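Local coordinates for putative lipoprotein (Bacteroides ovatus, PDB 3OQQ), which is a putative lipoprotein, probably extracellular, of unknown function, mainly beta in fold and with calcium ions bound in the crystal, at residues D133-I137 / Y360-V364; G171-E175 / L305-G310. All coordinates share one frame; numbering follows the deposited sequence.

How the contacts relate
Followed from the N terminus, the chain first reaches residues 133-137, in the loop between strand 122-131 and strand 150-161. Strand 173-184 comes next, and its start, within 171-175, pairs with the end of strand 298-307 in 305-310; contact 2 thus closes a loop of 129 residues that is rich in strand and has no helix. Only later, at helix 357-364, does the chain return to the first loop and close contact 1, so contact 2 is nested inside it. Contact 1 ties a loop to a helix through side chains, whereas contact 2 joins two neighbouring strands through backbone pairing together with side chains flanking it. Their centres lie about 38 Å apart and they do not touch.

Contact 1: D133-I137 / Y360-V364; sequences DGWPI and YEALV
Trp135, in the loop after strand 122-131, reaches helix 357-364 with the far rim of its indole, where CZ2 lies 3.5 Å from Tyr360 CE1. The two six-membered rings are nearly parallel, at 5°, yet displaced so far that little of one covers the other. Tyr360 CG stands anti to the backbone N (chi1 174°), bringing the CD1/CE1 side of its ring to the indole. Val364 CG1 touches the indole edge at CZ2, 3.6 Å away, and sits over one face of the Tyr360 ring, toward its rim. Trp135 and Tyr360 are buried, and Tyr376 and Trp384 add further rings. Toward solvent, where Leu363 and Pro136 are partly exposed, Leu363 CD2 lies 3.7 Å from both Trp135 CH2 and Pro136 CG. Pro136 follows a cis peptide bond, its CB over one indole face, toward the rim. An alanine in place of Trp135 is likely to open a gap beside Tyr360 and Val364 and leave the bridging water without its N-H donor. That water accepts from Trp135 NE1 at 2.9 Å and hydrogen-bonds Tyr360 OH, which also hydrogen-bonds with Tyr376 N. Loop and helix are thus joined by apolar contact, with one water serving the polar edge.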
loop_
_atom_site.group_PDB
_atom_site.type_symbol
_atom_site.label_atom_id
_atom_site.label_comp_id
_atom_site.label_asym_id
_atom_site.label_seq_id
_atom_site.Cartn_x
_atom_site.Cartn_y
_atom_site.Cartn_z
ATOM N N ASP A 133 5.859 -0.633 17.306
ATOM C CA ASP A 133 5.979 0.760 17.730
ATOM C C ASP A 133 7.147 1.056 18.667
ATOM O O ASP A 133 7.253 2.177 19.154
ATOM C CB ASP A 133 4.671 1.190 18.432
ATOM C CG ASP A 133 4.254 0.360 19.645
ATOM O OD1 ASP A 133 5.130 -0.313 20.251
ATOM O OD2 ASP A 133 3.045 0.326 19.948
ATOM N N GLY A 134 7.964 0.063 18.966
ATOM C CA GLY A 134 9.007 0.182 19.977
ATOM C C GLY A 134 10.373 0.671 19.567
ATOM O O GLY A 134 11.196 0.907 20.458
ATOM N N TRP A 135 10.647 0.815 18.244
ATOM C CA TRP A 135 11.940 1.294 17.734
ATOM C C TRP A 135 12.465 2.465 18.597
ATOM O O TRP A 135 11.687 3.373 18.876
ATOM C CB TRP A 135 11.821 1.722 16.238
ATOM C CG TRP A 135 13.083 2.298 15.675
ATOM C CD1 TRP A 135 14.183 1.599 15.253
ATOM C CD2 TRP A 135 13.460 3.686 15.665
ATOM N NE1 TRP A 135 15.195 2.474 14.908
ATOM C CE2 TRP A 135 14.775 3.759 15.154
ATOM C CE3 TRP A 135 12.779 4.884 15.953
ATOM C CZ2 TRP A 135 15.441 4.984 14.978
ATOM C CZ3 TRP A 135 13.442 6.095 15.790
ATOM C CH2 TRP A 135 14.755 6.138 15.305
ATOM N N PRO A 136 13.737 2.480 19.081
ATOM C CA PRO A 136 14.843 1.558 18.784
ATOM C C PRO A 136 14.914 0.313 19.682
ATOM O O PRO A 136 15.922 -0.373 19.633
ATOM C CB PRO A 136 16.072 2.462 18.969
ATOM C CG PRO A 136 15.676 3.367 20.072
ATOM C CD PRO A 136 14.217 3.644 19.857
ATOM N N ILE A 137 13.848 -0.010 20.445
ATOM C CA ILE A 137 13.805 -1.188 21.315
ATOM C C ILE A 137 13.075 -2.339 20.607
ATOM O O ILE A 137 12.045 -2.114 19.954
ATOM C CB ILE A 137 13.159 -0.861 22.693
ATOM C CG1 ILE A 137 13.953 0.250 23.419
ATOM C CG2 ILE A 137 13.039 -2.145 23.587
ATOM C CD1 ILE A 137 13.222 0.880 24.561
ATOM N N TYR A 360 16.553 11.302 13.658
ATOM C CA TYR A 360 16.883 9.897 13.433
ATOM C C TYR A 360 18.352 9.672 13.667
ATOM O O TYR A 360 18.712 8.748 14.395
ATOM C CB TYR A 360 16.480 9.428 12.016
ATOM C CG TYR A 360 16.926 8.016 11.682
ATOM C CD1 TYR A 360 16.125 6.918 11.989
ATOM C CD2 TYR A 360 18.154 7.777 11.071
ATOM C CE1 TYR A 360 16.518 5.620 11.665
ATOM C CE2 TYR A 360 18.572 6.482 10.771
ATOM C CZ TYR A 360 17.748 5.404 11.070
ATOM O OH TYR A 360 18.143 4.123 10.786
ATOM N N GLU A 361 19.196 10.517 13.050
ATOM C CA GLU A 361 20.655 10.452 13.149
ATOM C C GLU A 361 21.134 10.667 14.584
ATOM O O GLU A 361 22.009 9.941 15.026
ATOM C CB GLU A 361 21.301 11.466 12.193
ATOM C CG GLU A 361 21.225 10.962 10.758
ATOM C CD GLU A 361 21.720 11.857 9.640
ATOM O OE1 GLU A 361 22.175 12.987 9.918
ATOM O OE2 GLU A 361 21.626 11.426 8.469
ATOM N N ALA A 362 20.537 11.626 15.315
ATOM C CA ALA A 362 20.909 11.912 16.704
ATOM C C ALA A 362 20.559 10.742 17.638
ATOM O O ALA A 362 21.321 10.439 18.541
ATOM C CB ALA A 362 20.223 13.186 17.181
ATOM N N LEU A 363 19.421 10.085 17.385
ATOM C CA LEU A 363 18.879 8.959 18.136
ATOM C C LEU A 363 19.697 7.688 17.945
ATOM O O LEU A 363 19.994 6.998 18.930
ATOM C CB LEU A 363 17.435 8.708 17.673
ATOM C CG LEU A 363 16.454 8.204 18.706
ATOM C CD1 LEU A 363 15.103 8.848 18.503
ATOM C CD2 LEU A 363 16.285 6.712 18.611
ATOM N N VAL A 364 20.036 7.356 16.689
ATOM C CA VAL A 364 20.747 6.115 16.391
ATOM C C VAL A 364 22.270 6.205 16.698
ATOM O O VAL A 364 22.927 5.161 16.809
ATOM C CB VAL A 364 20.504 5.649 14.918
ATOM C CG1 VAL A 364 19.016 5.458 14.616
ATOM C CG2 VAL A 364 21.129 6.600 13.912
HETATM O O HOH W 1 17.564 2.616 13.304
#

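Contact 2: G171-E175 / L305-G310; sequences GGKEE and LIGKEG
Lys173 and Glu309 meet where two antiparallel beta strands, 173-184 and 298-307, diverge at the margin of their pairing. The short segments 173-175 and 305-307 run at 167° to each other, 4.8 Å apart at closest approach. The lysine can be followed outward: CB lies 3.6 Å from Gly307 O, CG passes the same carbonyl more distantly, and CD comes within 3.4 Å of Glu309 OE1. CE then runs between that carboxylate oxygen and Ile306 CG2, and NZ ends at a weak, long salt bridge of 3.5 Å to Glu309 OE1. A chi1 of 61° sets CG between the backbone N and the carbonyl carbon, and beyond it the chain is extended, carrying the ammonium alongside Ile306.

Glu175 and Ile306 form a non-hydrogen-bonded pair whose side chains run alongside each other on one face of the sheet, with Glu175 CG 3.9 Å from Ile306 CG1. The Glu175 carboxylate itself forms a salt bridge with Arg304. Glu174 turns instead toward helix 314-328, and its OE2 takes a salt bridge from Arg316 and a hydrogen bond from His162 NE2. Where the backbones part, one water fills in: it accepts from Glu174 N and donates to Glu174 OE1 and Lys308 O, coupling the strand to the turn after Gly307. Just before that parting, Glu174 O accepts the direct backbone bond from Gly307 N, at 2.8 Å and with an N-H...O angle of 153°.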
loop_
_atom_site.group_PDB
_atom_site.type_symbol
_atom_site.label_atom_id
_atom_site.label_comp_id
_atom_site.label_asym_id
_atom_site.label_seq_id
_atom_site.Cartn_x
_atom_site.Cartn_y
_atom_site.Cartn_z
ATOM N N GLY A 171 1.147 12.828 -24.220
ATOM C CA GLY A 171 0.537 14.018 -23.642
ATOM C C GLY A 171 -0.306 13.591 -22.454
ATOM O O GLY A 171 0.118 12.731 -21.674
ATOM N N GLY A 172 -1.514 14.150 -22.348
ATOM C CA GLY A 172 -2.462 13.844 -21.281
ATOM C C GLY A 172 -1.868 14.001 -19.892
ATOM O O GLY A 172 -1.085 14.929 -19.644
ATOM N N LYS A 173 -2.220 13.085 -18.981
ATOM C CA LYS A 173 -1.707 13.121 -17.606
ATOM C C LYS A 173 -1.872 11.782 -16.913
ATOM O O LYS A 173 -2.482 10.869 -17.464
ATOM C CB LYS A 173 -2.379 14.236 -16.774
ATOM C CG LYS A 173 -3.889 14.118 -16.601
ATOM C CD LYS A 173 -4.486 15.488 -16.356
ATOM C CE LYS A 173 -5.952 15.420 -16.037
ATOM N NZ LYS A 173 -6.470 16.740 -15.587
ATOM N N GLU A 174 -1.294 11.671 -15.704
ATOM C CA GLU A 174 -1.387 10.512 -14.821
ATOM C C GLU A 174 -2.149 10.930 -13.605
ATOM O O GLU A 174 -2.145 12.107 -13.222
ATOM C CB GLU A 174 -0.004 9.984 -14.397
ATOM C CG GLU A 174 0.886 9.458 -15.494
ATOM C CD GLU A 174 1.359 10.490 -16.494
ATOM O OE1 GLU A 174 1.976 11.498 -16.079
ATOM O OE2 GLU A 174 1.086 10.300 -17.700
ATOM N N GLU A 175 -2.790 9.964 -12.992
ATOM C CA GLU A 175 -3.515 10.113 -11.749
ATOM C C GLU A 175 -3.070 9.032 -10.838
ATOM O O GLU A 175 -2.712 7.951 -11.290
ATOM C CB GLU A 175 -5.017 10.018 -11.971
ATOM C CG GLU A 175 -5.685 11.357 -12.153
ATOM C CD GLU A 175 -7.192 11.249 -12.125
ATOM O OE1 GLU A 175 -7.722 10.457 -11.306
ATOM O OE2 GLU A 175 -7.841 11.974 -12.914
ATOM N N LEU A 305 -4.121 12.265 -6.514
ATOM C CA LEU A 305 -3.114 13.229 -6.980
ATOM C C LEU A 305 -3.180 13.283 -8.494
ATOM O O LEU A 305 -2.999 12.250 -9.136
ATOM C CB LEU A 305 -1.696 12.869 -6.511
ATOM C CG LEU A 305 -1.508 12.600 -5.022
ATOM C CD1 LEU A 305 -0.203 11.965 -4.785
ATOM C CD2 LEU A 305 -1.592 13.873 -4.196
ATOM N N ILE A 306 -3.503 14.464 -9.056
ATOM C CA ILE A 306 -3.660 14.648 -10.501
ATOM C C ILE A 306 -2.380 15.269 -11.020
ATOM O O ILE A 306 -1.963 16.353 -10.556
ATOM C CB ILE A 306 -4.939 15.469 -10.855
ATOM C CG1 ILE A 306 -6.203 14.783 -10.284
ATOM C CG2 ILE A 306 -5.106 15.648 -12.375
ATOM C CD1 ILE A 306 -6.849 15.527 -9.109
ATOM N N GLY A 307 -1.743 14.551 -11.944
ATOM C CA GLY A 307 -0.489 14.986 -12.540
ATOM C C GLY A 307 -0.615 16.228 -13.399
ATOM O O GLY A 307 -1.669 16.470 -13.994
ATOM N N LYS A 308 0.469 17.029 -13.460
ATOM C CA LYS A 308 0.565 18.245 -14.266
ATOM C C LYS A 308 0.370 17.900 -15.733
ATOM O O LYS A 308 0.908 16.902 -16.231
ATOM C CB LYS A 308 1.940 18.929 -14.093
ATOM C CG LYS A 308 2.093 19.784 -12.859
ATOM C CD LYS A 308 1.974 21.264 -13.168
ATOM C CE LYS A 308 2.519 22.124 -12.050
ATOM N NZ LYS A 308 1.725 22.004 -10.794
ATOM N N GLU A 309 -0.433 18.695 -16.409
ATOM C CA GLU A 309 -0.697 18.525 -17.833
ATOM C C GLU A 309 0.269 19.437 -18.585
ATOM O O GLU A 309 0.755 20.414 -18.012
ATOM C CB GLU A 309 -2.162 18.894 -18.101
ATOM C CG GLU A 309 -2.867 18.077 -19.160
ATOM C CD GLU A 309 -4.305 18.528 -19.323
ATOM O OE1 GLU A 309 -5.165 18.078 -18.529
ATOM O OE2 GLU A 309 -4.562 19.389 -20.195
ATOM N N GLY A 310 0.560 19.106 -19.839
ATOM C CA GLY A 310 1.423 19.916 -20.699
ATOM C C GLY A 310 2.912 19.961 -20.396
ATOM O O GLY A 310 3.614 20.831 -20.923
HETATM O O HOH W 2 0.968 13.833 -15.289
#